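Local atomic coordinates of LEOA (Escherichia coli, PDB entry 4AUR), a protein that probably binds and hydrolyses GTP as a bacterial dynamin, pairing a P-loop GTPase head with a long helical stalk. Residues 285-289 with 416-420; 400-404 with 437-441; 296-300 with 549-553; 24-28 with 282-286; 222-226 with 248-253. All coordinates share one frame; numbering follows the deposited sequence.

Interaction 1: 285-289 with 416-420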
# COMPACT_ATOMS: atom_id res chain seq x y z
N ARG A 285 -12.06 7.39 1.38
CA ARG A 285 -11.64 6.66 2.55
C ARG A 285 -11.12 5.32 2.11
O ARG A 285 -10.31 4.73 2.78
CB ARG A 285 -12.81 6.53 3.53
CG ARG A 285 -12.50 5.88 4.87
CD ARG A 285 -11.54 6.65 5.75
NE ARG A 285 -11.19 5.88 6.95
CZ ARG A 285 -11.77 5.98 8.15
NH1 ARG A 285 -12.75 6.85 8.37
NH2 ARG A 285 -11.36 5.21 9.17
N VAL A 286 -11.57 4.85 0.95
CA VAL A 286 -11.22 3.52 0.49
C VAL A 286 -9.88 3.57 -0.17
O VAL A 286 -9.07 2.67 -0.04
CB VAL A 286 -12.23 3.04 -0.56
CG1 VAL A 286 -11.80 1.70 -1.13
CG2 VAL A 286 -13.63 2.96 0.01
N THR A 287 -9.68 4.62 -0.96
CA THR A 287 -8.46 4.89 -1.66
C THR A 287 -7.37 5.05 -0.65
O THR A 287 -6.31 4.45 -0.78
CB THR A 287 -8.62 6.16 -2.50
OG1 THR A 287 -9.45 5.85 -3.63
CG2 THR A 287 -7.26 6.67 -3.00
N LEU A 288 -7.66 5.82 0.38
CA LEU A 288 -6.78 6.00 1.53
C LEU A 288 -6.58 4.69 2.30
O LEU A 288 -5.48 4.37 2.72
CB LEU A 288 -7.37 7.06 2.48
CG LEU A 288 -6.44 7.60 3.57
CD1 LEU A 288 -5.34 8.46 2.95
CD2 LEU A 288 -7.20 8.42 4.61
N ALA A 289 -7.66 3.94 2.48
CA ALA A 289 -7.56 2.72 3.24
C ALA A 289 -6.64 1.71 2.59
O ALA A 289 -5.92 1.04 3.31
CB ALA A 289 -8.93 2.13 3.51
N ARG A 416 -4.87 5.09 10.95
CA ARG A 416 -6.20 5.46 11.45
C ARG A 416 -7.29 5.23 10.41
O ARG A 416 -8.42 4.97 10.78
CB ARG A 416 -6.23 6.89 11.96
CG ARG A 416 -5.39 7.07 13.22
CD ARG A 416 -5.46 8.49 13.74
NE ARG A 416 -5.57 8.43 15.18
CZ ARG A 416 -6.71 8.42 15.87
NH1 ARG A 416 -7.92 8.55 15.31
NH2 ARG A 416 -6.63 8.30 17.18
N SER A 417 -6.93 5.26 9.12
CA SER A 417 -7.90 5.00 8.05
C SER A 417 -8.32 3.57 8.00
O SER A 417 -9.28 3.26 7.33
CB SER A 417 -7.33 5.35 6.70
OG SER A 417 -5.97 5.07 6.72
N LEU A 418 -7.59 2.69 8.69
CA LEU A 418 -7.90 1.28 8.71
C LEU A 418 -8.95 0.94 9.74
O LEU A 418 -9.25 -0.21 9.95
CB LEU A 418 -6.63 0.47 8.96
CG LEU A 418 -5.82 -0.04 7.77
CD1 LEU A 418 -6.23 0.55 6.43
CD2 LEU A 418 -4.35 0.16 7.96
N GLY A 419 -9.50 1.92 10.42
CA GLY A 419 -10.63 1.69 11.31
C GLY A 419 -10.43 1.32 12.78
O GLY A 419 -9.59 1.88 13.46
N GLY A 420 -11.24 0.38 13.26
CA GLY A 420 -11.50 0.24 14.69
C GLY A 420 -10.31 -0.13 15.59
O GLY A 420 -10.15 0.41 16.70
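A connecting loop of the dynamin-like helical domain is pinned to the side of the long helix 275-343, chiefly by one arginine that reaches a main-chain carbonyl. The loop follows helix 368-408 and makes a short 3-10 turn around Ser417. Arg285 NE donates to Ser417 O over 3.3 Å with an N-H...O angle of 156°. A weak second bond from Arg285 NH2 to the same Ser417 O measures 3.4 Å, so one acceptor receives two donors of one guanidinium. That oxygen sits at the guanidinium edge, close to its plane, and NE approaches the carbonyl from the flank, at a C=O...N angle of 109°. The reach depends on the shape of the Arg285 chain: CG is anti to the backbone N (chi1 -176°), and the bend at the next torsion brings the end forward to the loop.

Alongside, Leu288 lays its CD2 methyl against Ser417 CB at 3.7 Å. Leu418 starts with CB pointing away from the helix, but its CD1 curls back to within 4.3 Å of Ala289 CB. Buried Ala289 and Ser417 form the closest backbone approach, their CA atoms lying 5.3 Å apart. Gly419 has a positive phi at which a CB would press on Leu418 O, hence glycine. Beyond the two segments, Met31 touches both Ala289 and Leu418, and its backbone bonds to Gly420, while Arg416 forms a salt bridge with a sulfate ion, probably from the crystallisation liquor. What results is an interhelical loop folded back on a helical bundle and held by an arginine-to-carbonyl bond.

Interaction 2: 400-404 with 437-441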
# COMPACT_ATOMS: atom_id res chain seq x y z
N LEU A 400 15.80 -5.56 12.74
CA LEU A 400 14.92 -4.87 13.69
C LEU A 400 14.97 -3.38 13.47
O LEU A 400 13.95 -2.69 13.57
CB LEU A 400 15.38 -5.15 15.11
CG LEU A 400 15.16 -6.56 15.58
CD1 LEU A 400 15.54 -6.65 17.04
CD2 LEU A 400 13.72 -6.97 15.36
N SER A 401 16.16 -2.87 13.18
CA SER A 401 16.32 -1.46 13.01
C SER A 401 15.73 -0.99 11.71
O SER A 401 15.37 0.16 11.60
CB SER A 401 17.80 -1.09 13.10
OG SER A 401 18.21 -1.28 14.44
N SER A 402 15.63 -1.86 10.71
CA SER A 402 15.06 -1.42 9.44
C SER A 402 13.53 -1.50 9.47
O SER A 402 12.87 -0.87 8.67
CB SER A 402 15.60 -2.23 8.27
OG SER A 402 15.29 -3.59 8.46
N SER A 403 12.98 -2.29 10.38
CA SER A 403 11.56 -2.26 10.63
C SER A 403 11.22 -0.97 11.38
O SER A 403 10.31 -0.25 11.00
CB SER A 403 11.12 -3.47 11.44
OG SER A 403 11.38 -4.67 10.74
N GLU A 404 11.98 -0.66 12.43
CA GLU A 404 11.78 0.58 13.17
C GLU A 404 11.73 1.75 12.20
O GLU A 404 10.87 2.62 12.28
CB GLU A 404 12.93 0.81 14.15
CG GLU A 404 12.90 2.20 14.80
CD GLU A 404 14.25 2.70 15.32
OE1 GLU A 404 15.34 2.16 14.95
OE2 GLU A 404 14.21 3.68 16.11
N ILE A 437 9.36 -3.92 18.90
CA ILE A 437 10.62 -4.08 18.19
C ILE A 437 11.82 -3.53 19.01
O ILE A 437 12.74 -4.28 19.32
CB ILE A 437 10.48 -3.44 16.79
CG1 ILE A 437 9.65 -4.35 15.90
CG2 ILE A 437 11.82 -3.25 16.13
CD1 ILE A 437 9.30 -3.73 14.59
N LEU A 438 11.79 -2.26 19.40
CA LEU A 438 12.94 -1.64 20.08
C LEU A 438 13.27 -2.20 21.46
O LEU A 438 14.40 -2.11 21.90
CB LEU A 438 12.74 -0.14 20.25
CG LEU A 438 12.51 0.72 19.01
CD1 LEU A 438 12.97 2.14 19.33
CD2 LEU A 438 13.24 0.20 17.79
N ALA A 439 12.29 -2.74 22.17
CA ALA A 439 12.59 -3.43 23.40
C ALA A 439 13.20 -4.80 23.09
O ALA A 439 13.94 -5.34 23.89
CB ALA A 439 11.33 -3.60 24.22
N ALA A 440 12.91 -5.36 21.93
CA ALA A 440 13.55 -6.61 21.56
C ALA A 440 14.98 -6.36 21.11
O ALA A 440 15.87 -7.15 21.39
CB ALA A 440 12.78 -7.31 20.46
N ARG A 441 15.20 -5.26 20.40
CA ARG A 441 16.53 -4.86 20.01
C ARG A 441 17.36 -4.44 21.22
O ARG A 441 18.56 -4.59 21.22
CB ARG A 441 16.47 -3.71 19.00
CG ARG A 441 17.78 -3.49 18.29
CD ARG A 441 17.79 -2.22 17.47
NE ARG A 441 17.76 -1.04 18.34
CZ ARG A 441 17.76 0.22 17.90
NH1 ARG A 441 17.81 0.47 16.61
NH2 ARG A 441 17.70 1.23 18.77
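Helices 368-408 and 430-447 run antiparallel past each other, the short segments 400-404 and 437-441 lying 9.7 Å apart at their axes with 155° between their N-to-C directions. The pair is a helical hairpin within the dynamin-like helical domain, its two arms joined by the loop that separates them in sequence. Leu400 is the main buried element: its CD1 methyl rests on Arg441 CB at 3.7 Å and also touches Ala440. Nearer the backbone, Leu400 CB meets Ile437 CG2 at 4.2 Å.

Polar contacts gather at the partly exposed margin, where Arg441 NH1 serves two partners. It donates to Ser401 OG over 2.8 Å, a fairly straight bond of 162° at the N-H, with the hydroxyl oxygen at the guanidinium edge. Ser401 OG in turn bonds to Thr397 O one turn earlier, and because a carbonyl can only accept, the hydroxyl hydrogen goes there; this second bond fixes its rotation. The same NH1 forms a salt bridge with Glu404 OE1 at 3.4 Å, a long one in which the carboxylate and guanidinium planes stand 88° apart, so the two groups do not meet as a flat, two-pronged pair.

The Glu404 chain leaves beside its own carbonyl carbon and continues extended, crossing Leu438 at about a right angle, with CG 3.6 Å from Leu438 CD2. Helix 275-343 covers the buried side through Phe310 and Phe299, and helix 530-544 adds Leu542. Deeper in, the CD1 methyl of Ile437 meets Ser403 CB at 3.6 Å.

Interaction 3: 296-300 with 549-553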
# COMPACT_ATOMS: atom_id res chain seq x y z
N LEU A 296 0.92 -1.31 5.71
CA LEU A 296 0.85 -2.34 6.77
C LEU A 296 1.30 -3.71 6.27
O LEU A 296 1.98 -4.40 7.01
CB LEU A 296 -0.55 -2.47 7.37
CG LEU A 296 -0.72 -3.53 8.43
CD1 LEU A 296 0.24 -3.26 9.56
CD2 LEU A 296 -2.11 -3.59 8.98
N ASN A 297 0.94 -4.09 5.06
CA ASN A 297 1.33 -5.38 4.52
C ASN A 297 2.85 -5.47 4.42
O ASN A 297 3.42 -6.49 4.74
CB ASN A 297 0.72 -5.66 3.11
CG ASN A 297 -0.82 -5.78 3.10
OD1 ASN A 297 -1.43 -5.56 2.06
ND2 ASN A 297 -1.44 -6.12 4.22
N THR A 298 3.47 -4.40 3.94
CA THR A 298 4.91 -4.34 3.81
C THR A 298 5.56 -4.59 5.15
O THR A 298 6.58 -5.26 5.23
CB THR A 298 5.40 -2.96 3.34
OG1 THR A 298 4.83 -2.62 2.08
CG2 THR A 298 6.91 -2.95 3.17
N PHE A 299 4.97 -4.06 6.21
CA PHE A 299 5.57 -4.19 7.51
C PHE A 299 5.39 -5.58 8.02
O PHE A 299 6.30 -6.15 8.56
CB PHE A 299 5.00 -3.22 8.56
CG PHE A 299 5.35 -3.63 9.95
CD1 PHE A 299 6.67 -3.60 10.37
CD2 PHE A 299 4.42 -4.17 10.78
CE1 PHE A 299 7.04 -4.04 11.62
CE2 PHE A 299 4.77 -4.63 12.03
CZ PHE A 299 6.08 -4.56 12.45
N VAL A 300 4.20 -6.12 7.88
CA VAL A 300 3.88 -7.41 8.45
C VAL A 300 4.56 -8.50 7.67
O VAL A 300 4.94 -9.50 8.24
CB VAL A 300 2.38 -7.69 8.42
CG1 VAL A 300 2.08 -9.09 8.95
CG2 VAL A 300 1.63 -6.63 9.21
N ILE A 549 -1.35 -8.09 15.06
CA ILE A 549 -1.43 -7.42 13.76
C ILE A 549 -1.73 -8.40 12.66
O ILE A 549 -2.44 -8.07 11.73
CB ILE A 549 -0.17 -6.65 13.27
CG1 ILE A 549 1.08 -7.07 14.00
CG2 ILE A 549 -0.39 -5.14 13.30
CD1 ILE A 549 2.34 -6.67 13.28
N ARG A 550 -1.14 -9.59 12.75
CA ARG A 550 -1.39 -10.61 11.77
C ARG A 550 -2.88 -10.90 11.70
O ARG A 550 -3.42 -10.97 10.61
CB ARG A 550 -0.62 -11.86 12.06
CG ARG A 550 0.87 -11.72 11.86
CD ARG A 550 1.51 -13.04 12.28
NE ARG A 550 2.96 -12.98 12.50
CZ ARG A 550 3.66 -13.96 13.09
NH1 ARG A 550 3.06 -15.07 13.53
NH2 ARG A 550 4.99 -13.83 13.24
N ASP A 551 -3.53 -11.04 12.85
CA ASP A 551 -4.98 -11.21 12.90
C ASP A 551 -5.66 -10.08 12.14
O ASP A 551 -6.62 -10.31 11.39
CB ASP A 551 -5.52 -11.20 14.33
CG ASP A 551 -5.06 -12.40 15.18
OD1 ASP A 551 -4.33 -13.29 14.66
OD2 ASP A 551 -5.42 -12.44 16.39
N ASN A 552 -5.19 -8.86 12.34
CA ASN A 552 -5.83 -7.69 11.77
C ASN A 552 -5.55 -7.54 10.31
O ASN A 552 -6.42 -7.18 9.53
CB ASN A 552 -5.38 -6.41 12.50
CG ASN A 552 -6.27 -6.08 13.68
OD1 ASN A 552 -7.38 -5.60 13.50
ND2 ASN A 552 -5.79 -6.35 14.88
N ARG A 553 -4.32 -7.80 9.93
CA ARG A 553 -3.93 -7.63 8.56
C ARG A 553 -4.72 -8.59 7.68
O ARG A 553 -5.06 -8.26 6.56
CB ARG A 553 -2.46 -7.86 8.42
CG ARG A 553 -1.91 -7.50 7.08
CD ARG A 553 -0.92 -8.57 6.66
NE ARG A 553 -1.61 -9.75 6.16
CZ ARG A 553 -2.11 -9.84 4.93
NH1 ARG A 553 -2.00 -8.83 4.10
NH2 ARG A 553 -2.72 -10.93 4.53
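Arg553 NH1 and the Asn297 atom modelled as ND2 come within 2.8 Å of each other, a close approach whose nature is undecided because the amide is probably turned over in the model. With the amide turned back, the pair may be a hydrogen bond. The amide lies at the guanidinium edge, the two planes inclined by 60°.

This belongs to an antiparallel packing of helices 275-343 and 547-567 in the helical bundle of the dynamin-like domain: the short axes approach to 10.8 Å at 141°. Val300 points toward helix 547-567 and spreads its two methyls. CG1, on the carbonyl side of the residue, touches Arg553 CD at 3.8 Å and also Arg550 CG at 4.1 Å. CG2, on the amide side, meets Ile549 CD1 at 4.1 Å, the two side chains running in opposing directions. One turn earlier, Leu296 CD1 packs on Ile549 CG2 at 4.2 Å.

Helix 430-447 joins through Leu433, which touches both Phe299 and Ile549; Phe406 of helix 368-408 also covers Phe299. The Phe299 ring receives Ile549 at its edge rather than on a face, CD1 lying near the ring plane 3.4 Å from CE2.

Interaction 4: 24-28 with 282-286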
# COMPACT_ATOMS: atom_id res chain seq x y z
N MSE A 24 -19.52 -0.76 -0.69
CA MSE A 24 -18.27 -0.24 -0.19
C MSE A 24 -18.50 0.14 1.23
O MSE A 24 -17.61 -0.04 2.05
CB MSE A 24 -17.80 0.95 -1.03
CG MSE A 24 -17.22 0.48 -2.35
SE MSE A 24 -16.41 2.04 -3.25
CE MSE A 24 -17.52 2.23 -4.85
N LEU A 25 -19.71 0.62 1.55
CA LEU A 25 -20.05 1.00 2.94
C LEU A 25 -20.11 -0.17 3.89
O LEU A 25 -19.68 -0.06 5.03
CB LEU A 25 -21.39 1.69 2.98
CG LEU A 25 -21.34 3.13 2.48
CD1 LEU A 25 -22.70 3.60 1.99
CD2 LEU A 25 -20.80 4.05 3.56
N GLU A 26 -20.68 -1.27 3.44
CA GLU A 26 -20.70 -2.49 4.23
C GLU A 26 -19.29 -2.94 4.65
O GLU A 26 -19.12 -3.50 5.72
CB GLU A 26 -21.36 -3.63 3.45
CG GLU A 26 -22.85 -3.48 3.22
CD GLU A 26 -23.47 -4.69 2.53
OE1 GLU A 26 -22.80 -5.32 1.67
OE2 GLU A 26 -24.64 -5.02 2.84
N MSE A 27 -18.29 -2.72 3.79
CA MSE A 27 -16.93 -3.16 4.08
C MSE A 27 -16.28 -2.24 5.05
O MSE A 27 -15.62 -2.71 5.96
CB MSE A 27 -16.12 -3.25 2.81
CG MSE A 27 -16.69 -4.33 1.92
SE MSE A 27 -16.36 -6.14 2.63
CE MSE A 27 -18.00 -6.46 3.69
N LEU A 28 -16.45 -0.93 4.90
CA LEU A 28 -15.98 0.01 5.93
C LEU A 28 -16.58 -0.34 7.29
O LEU A 28 -15.89 -0.40 8.30
CB LEU A 28 -16.35 1.46 5.59
CG LEU A 28 -15.78 2.02 4.29
CD1 LEU A 28 -16.21 3.44 4.09
CD2 LEU A 28 -14.26 1.96 4.26
N VAL A 282 -16.67 8.40 0.52
CA VAL A 282 -16.44 6.97 0.63
C VAL A 282 -15.30 6.52 -0.24
O VAL A 282 -14.46 5.79 0.21
CB VAL A 282 -17.69 6.18 0.27
CG1 VAL A 282 -17.36 4.75 -0.01
CG2 VAL A 282 -18.66 6.23 1.42
N ILE A 283 -15.26 6.97 -1.48
CA ILE A 283 -14.16 6.61 -2.36
C ILE A 283 -12.86 7.18 -1.83
O ILE A 283 -11.83 6.55 -1.94
CB ILE A 283 -14.42 7.07 -3.79
CG1 ILE A 283 -15.60 6.30 -4.38
CG2 ILE A 283 -13.21 6.84 -4.68
CD1 ILE A 283 -15.93 6.69 -5.80
N GLN A 284 -12.91 8.34 -1.21
CA GLN A 284 -11.70 8.85 -0.55
C GLN A 284 -11.18 7.96 0.59
O GLN A 284 -10.01 7.82 0.75
CB GLN A 284 -11.93 10.25 0.02
CG GLN A 284 -11.67 11.40 -0.93
CD GLN A 284 -11.83 12.75 -0.23
OE1 GLN A 284 -11.33 12.95 0.91
NE2 GLN A 284 -12.55 13.69 -0.87
N ARG A 285 -12.06 7.39 1.38
CA ARG A 285 -11.64 6.66 2.55
C ARG A 285 -11.12 5.32 2.11
O ARG A 285 -10.31 4.73 2.78
CB ARG A 285 -12.81 6.53 3.53
CG ARG A 285 -12.50 5.88 4.87
CD ARG A 285 -11.54 6.65 5.75
NE ARG A 285 -11.19 5.88 6.95
CZ ARG A 285 -11.77 5.98 8.15
NH1 ARG A 285 -12.75 6.85 8.37
NH2 ARG A 285 -11.36 5.21 9.17
N VAL A 286 -11.57 4.85 0.95
CA VAL A 286 -11.22 3.52 0.49
C VAL A 286 -9.88 3.57 -0.17
O VAL A 286 -9.07 2.67 -0.04
CB VAL A 286 -12.23 3.04 -0.56
CG1 VAL A 286 -11.80 1.70 -1.13
CG2 VAL A 286 -13.63 2.96 0.01
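Arg285 carries the one flat group among the touching residues, and its guanidinium does not serve this contact: the residue meets Leu28 through its aliphatic stem, CG lying 4.3 Å from Leu28 CD2. The rest is aliphatic, with no ring or amide to offer a face. Helix 3-30, near the N terminus, packs here on helix 275-343 of the dynamin-like helical bundle; the short axes approach to 10.7 Å and cross at 49°, running broadly the same way, and no hydrogen bond bridges them.

Val282 is central. Its CG1 points at Met24 CB over 4.0 Å and lies near Leu28 CD1 as well. Further along, Leu28 CD2 also reaches Val286 CG2 at 4.4 Å, so Leu28 sits against one turn of the facing helix. Met24 is a selenomethionine whose chain bends at its last torsion; its SE lies 4.4 Å from Val286 CG2 and slightly farther from Ile283 CG1.

Leu566 and Met567 of helix 547-567 cover Met24, and helix 38-51 closes over Leu25 with Leu39 and Val42. Leu25 crosses Val282 at about a right angle, its CD2 3.7 Å from Val282 CG2.

Interaction 5: 222-226 with 248-253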
# COMPACT_ATOMS: atom_id res chain seq x y z
N ILE A 222 -21.51 23.76 -29.44
CA ILE A 222 -22.25 24.46 -30.48
C ILE A 222 -22.52 23.56 -31.68
O ILE A 222 -21.66 22.81 -32.12
CB ILE A 222 -21.55 25.75 -30.96
CG1 ILE A 222 -21.20 26.63 -29.77
CG2 ILE A 222 -22.46 26.52 -31.91
CD1 ILE A 222 -20.39 27.85 -30.12
N VAL A 223 -23.72 23.69 -32.21
CA VAL A 223 -24.15 22.87 -33.30
C VAL A 223 -24.96 23.72 -34.26
O VAL A 223 -25.79 24.51 -33.84
CB VAL A 223 -24.97 21.70 -32.76
CG1 VAL A 223 -25.97 21.22 -33.78
CG2 VAL A 223 -24.04 20.56 -32.36
N CYS A 224 -24.69 23.55 -35.55
CA CYS A 224 -25.37 24.33 -36.57
C CYS A 224 -26.43 23.44 -37.22
O CYS A 224 -26.18 22.28 -37.51
CB CYS A 224 -24.37 24.84 -37.59
SG CYS A 224 -23.03 25.86 -36.89
N VAL A 225 -27.62 23.98 -37.44
CA VAL A 225 -28.74 23.15 -37.79
C VAL A 225 -29.75 23.96 -38.59
O VAL A 225 -29.68 25.20 -38.62
CB VAL A 225 -29.33 22.58 -36.47
CG1 VAL A 225 -30.85 22.55 -36.44
CG2 VAL A 225 -28.73 21.20 -36.18
N ALA A 226 -30.67 23.27 -39.25
CA ALA A 226 -31.74 23.91 -40.00
C ALA A 226 -33.04 23.20 -39.78
O ALA A 226 -33.58 22.60 -40.68
CB ALA A 226 -31.40 23.91 -41.48
N SER A 248 -30.96 18.99 -42.89
CA SER A 248 -31.11 19.72 -41.64
C SER A 248 -29.87 19.65 -40.74
O SER A 248 -29.65 20.52 -39.91
CB SER A 248 -32.29 19.15 -40.89
OG SER A 248 -31.98 17.84 -40.52
N ARG A 249 -29.06 18.61 -40.90
CA ARG A 249 -27.94 18.31 -39.99
C ARG A 249 -28.39 18.04 -38.56
O ARG A 249 -27.60 18.14 -37.63
CB ARG A 249 -26.86 19.40 -40.03
CG ARG A 249 -25.80 19.17 -41.09
CD ARG A 249 -26.37 19.50 -42.46
NE ARG A 249 -25.34 19.59 -43.50
CZ ARG A 249 -25.58 19.93 -44.76
NH1 ARG A 249 -26.82 20.24 -45.16
NH2 ARG A 249 -24.58 19.98 -45.63
N ILE A 250 -29.66 17.65 -38.41
CA ILE A 250 -30.22 17.33 -37.10
C ILE A 250 -29.48 16.20 -36.40
O ILE A 250 -29.49 16.13 -35.20
CB ILE A 250 -31.71 16.96 -37.22
CG1 ILE A 250 -32.41 17.06 -35.87
CG2 ILE A 250 -31.89 15.57 -37.78
CD1 ILE A 250 -32.64 18.49 -35.44
N ASN A 251 -28.85 15.31 -37.14
CA ASN A 251 -28.07 14.25 -36.53
C ASN A 251 -26.89 14.81 -35.71
O ASN A 251 -26.56 14.27 -34.65
CB ASN A 251 -27.59 13.25 -37.60
CG ASN A 251 -28.63 12.16 -37.89
OD1 ASN A 251 -29.82 12.25 -37.50
ND2 ASN A 251 -28.20 11.11 -38.58
N ASP A 252 -26.28 15.90 -36.17
CA ASP A 252 -25.24 16.57 -35.40
C ASP A 252 -25.76 16.96 -34.00
O ASP A 252 -25.02 16.87 -33.02
CB ASP A 252 -24.69 17.80 -36.15
CG ASP A 252 -24.01 17.44 -37.49
OD1 ASP A 252 -23.43 16.34 -37.60
OD2 ASP A 252 -24.05 18.25 -38.44
N LEU A 253 -27.03 17.34 -33.91
CA LEU A 253 -27.64 17.71 -32.63
C LEU A 253 -28.03 16.52 -31.77
O LEU A 253 -27.83 16.55 -30.56
CB LEU A 253 -28.88 18.52 -32.87
CG LEU A 253 -29.65 18.97 -31.64
CD1 LEU A 253 -28.78 19.92 -30.82
CD2 LEU A 253 -30.96 19.63 -32.07
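Arg249, whose CB rests 3.9 Å from Cys224 O, adopts a left-handed helical backbone conformation with phi at 61°. It is the residue at which helix 241-248 stops and the chain turns into helix 250-273. The turn leaves Ser248 O directed at the other segment, where Ala226 N donates to it over 3.0 Å. The bond is bent to 147° at the hydrogen, but the donor lies in the carbonyl plane on a lone pair of Ser248 O. Val225 CA approaches the same oxygen at 3.5 Å in a CA-H...O contact, giving this carbonyl a second, weaker partner.

Ser248 also shapes the junction from its own side. Its OG accepts from Ile250 N at 3.1 Å, an ST turn, and is bonded to Tyr244 O in the preceding turn of helix.

Strand 221-224 is the outermost strand, on its side, of the mixed sheet of the P-loop GTPase domain, parallel to strand 172-177, and the segment leaving it at Val225 and Ala226 probably corresponds to the G5 region of related GTPases. Val225 bonds through its backbone to Ile176 and Met179 and touches Asn177, so the exit of the strand is tied to the neighbouring strand end as well as to the helix junction.

Two valines make the apolar part, both against Leu253. Val225 CG2 lies 4.3 Å from Leu253 CB, and Val223 CG1 packs on the same Leu253 CB at 4.1 Å. The guanidinium end of Arg249 leads away, to the carbonyls of Arg247 and Leu185 and a cation-pi contact with Phe191.

Overall arrangement
From the N terminus, helix 3-30 opens interaction 4, whose long loop closes on helix 275-343 and encloses interaction 5, the short closure at the edge of the GTPase sheet. Interaction 5 stands apart, its centre about 44 Å from that of interaction 4. Interaction 1 opens where interaction 4 ends, sharing Arg285 and Val286, and ties the same helix to the loop at 416-420. Interaction 3 starts further along this helix, inside interaction 1, and closes near the C terminus, so the two cross. Interaction 2, the hairpin of helices 368-408 and 430-447, lies within interaction 3, crosses interaction 1, and touches interaction 3 through Ile437 and Phe299.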